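Long-range contact in glutathione S-transferase-3 (Necator americanus, PDB 3W8S), which probably catalyses the conjugation of glutathione to electrophilic substrates, with release of a halide anion: residues Leu87-Thr92 and Leu153-Leu158. Sequence-based numbering, arbitrary orientation.
Sequences LVDSIT and LTFADL
V88, on helix 82-101, packs its two methyls against the N-cap and first turn of helix 155-170, in a mainly apolar contact. With CG1 anti to the backbone N (chi1 167°), the branches part company. CG1 goes to the F155 ring, 3.5 Å from CE1 with CD1 and CZ a little farther, while CG2 lies 3.6 Å from OG1 of T154 and touches that residue's CB and CG2. A156 faces helix 82-101 with its CB, which meets I91 CG2 at 3.8 Å and, farther off, V88 CG1 and T92 CG2. The same T92 methyl lies 3.9 Å from both A156 CA and F155 CE2, so V88 and T92, one turn apart, touch the two CE corners of the ring. F155 reaches them with CG between its backbone N and carbonyl carbon (chi1 71°), which turns the ring toward helix 82-101; A68 and A72 of helix 64-75 and I21 of helix 16-25 also pack on it.

None of the polar bonds joins the two segments. T154 and D157 form a capping box: T154 N donates to the anti lone pair of D157 OD2 at 2.9 Å, and T154 OG1 accepts a weak, bent bond from A156 N. D157 OD1 is taken by H184 and by L148 N. D89 only brushes the ring, OD1 standing 4.2 Å from F155 CZ; its carboxylate bridges R69 of its own chain and R69 of the second subunit.

Mainly through D157, the capping box would steady the helix start that presents F155 and A156, while methyl packing joins it to helix 82-101 in the all-helical part of the GST fold. The paired charges of D89 carry the link onward to the thioredoxin-like domain and across to the other subunit.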
# COMPACT_ATOMS: atom_id res chain seq x y z
N LEU A 87 -1.46 9.58 -8.73
CA LEU A 87 -2.29 10.28 -7.76
C LEU A 87 -3.35 9.35 -7.16
O LEU A 87 -3.59 9.34 -5.96
CB LEU A 87 -2.99 11.52 -8.44
CG LEU A 87 -2.02 12.64 -8.88
CD1 LEU A 87 -2.82 13.80 -9.59
CD2 LEU A 87 -1.30 13.26 -7.64
N VAL A 88 -3.97 8.55 -7.98
CA VAL A 88 -4.96 7.60 -7.50
C VAL A 88 -4.31 6.68 -6.50
O VAL A 88 -4.82 6.48 -5.41
CB VAL A 88 -5.59 6.81 -8.69
CG1 VAL A 88 -6.39 5.59 -8.18
CG2 VAL A 88 -6.54 7.74 -9.50
N ASP A 89 -3.15 6.13 -6.85
CA ASP A 89 -2.36 5.26 -5.92
C ASP A 89 -2.01 5.98 -4.62
O ASP A 89 -2.11 5.38 -3.56
CB ASP A 89 -1.06 4.86 -6.58
CG ASP A 89 -1.26 3.84 -7.71
OD1 ASP A 89 -2.37 3.31 -7.87
OD2 ASP A 89 -0.28 3.52 -8.43
N SER A 90 -1.63 7.25 -4.69
CA SER A 90 -1.19 7.98 -3.44
C SER A 90 -2.43 8.10 -2.52
O SER A 90 -2.34 7.95 -1.30
CB SER A 90 -0.61 9.39 -3.78
OG SER A 90 -1.63 10.37 -4.12
N ILE A 91 -3.60 8.34 -3.12
CA ILE A 91 -4.80 8.49 -2.31
C ILE A 91 -5.21 7.17 -1.65
O ILE A 91 -5.58 7.16 -0.42
CB ILE A 91 -6.04 9.06 -3.14
CG1 ILE A 91 -5.87 10.57 -3.44
CG2 ILE A 91 -7.32 8.77 -2.36
CD1 ILE A 91 -6.84 11.08 -4.53
N THR A 92 -5.14 6.06 -2.39
CA THR A 92 -5.45 4.76 -1.76
C THR A 92 -4.40 4.36 -0.71
O THR A 92 -4.74 3.79 0.29
CB THR A 92 -5.73 3.66 -2.79
OG1 THR A 92 -4.55 3.43 -3.55
CG2 THR A 92 -6.81 4.19 -3.79
N LEU A 153 -14.65 8.88 -12.58
CA LEU A 153 -14.57 7.98 -11.46
C LEU A 153 -13.31 7.13 -11.51
O LEU A 153 -12.99 6.57 -12.55
CB LEU A 153 -15.80 7.07 -11.59
CG LEU A 153 -16.06 6.17 -10.36
CD1 LEU A 153 -16.61 7.03 -9.24
CD2 LEU A 153 -17.10 5.13 -10.76
N THR A 154 -12.61 6.99 -10.39
CA THR A 154 -11.53 6.02 -10.28
C THR A 154 -11.75 5.21 -9.00
O THR A 154 -12.61 5.53 -8.20
CB THR A 154 -10.16 6.71 -10.20
OG1 THR A 154 -10.05 7.47 -8.95
CG2 THR A 154 -9.94 7.62 -11.47
N PHE A 155 -10.97 4.14 -8.80
CA PHE A 155 -11.17 3.37 -7.60
C PHE A 155 -10.78 4.15 -6.32
O PHE A 155 -11.21 3.77 -5.24
CB PHE A 155 -10.55 1.95 -7.68
CG PHE A 155 -9.05 1.90 -7.65
CD1 PHE A 155 -8.27 2.23 -8.77
CD2 PHE A 155 -8.39 1.47 -6.51
CE1 PHE A 155 -6.88 2.14 -8.77
CE2 PHE A 155 -6.98 1.43 -6.49
CZ PHE A 155 -6.22 1.78 -7.61
N ALA A 156 -10.00 5.24 -6.44
CA ALA A 156 -9.86 6.06 -5.24
C ALA A 156 -11.23 6.61 -4.78
O ALA A 156 -11.49 6.62 -3.58
CB ALA A 156 -8.85 7.22 -5.45
N ASP A 157 -12.07 7.06 -5.72
CA ASP A 157 -13.42 7.57 -5.40
C ASP A 157 -14.20 6.44 -4.70
O ASP A 157 -14.93 6.62 -3.68
CB ASP A 157 -14.16 7.97 -6.71
CG ASP A 157 -13.56 9.17 -7.32
OD1 ASP A 157 -13.51 10.20 -6.60
OD2 ASP A 157 -13.12 9.16 -8.53
N LEU A 158 -14.01 5.24 -5.21
CA LEU A 158 -14.84 4.13 -4.67
C LEU A 158 -14.45 3.86 -3.19
O LEU A 158 -15.35 3.64 -2.38
CB LEU A 158 -14.66 2.83 -5.51
CG LEU A 158 -15.10 2.91 -6.99
CD1 LEU A 158 -14.70 1.57 -7.65
CD2 LEU A 158 -16.65 3.05 -7.01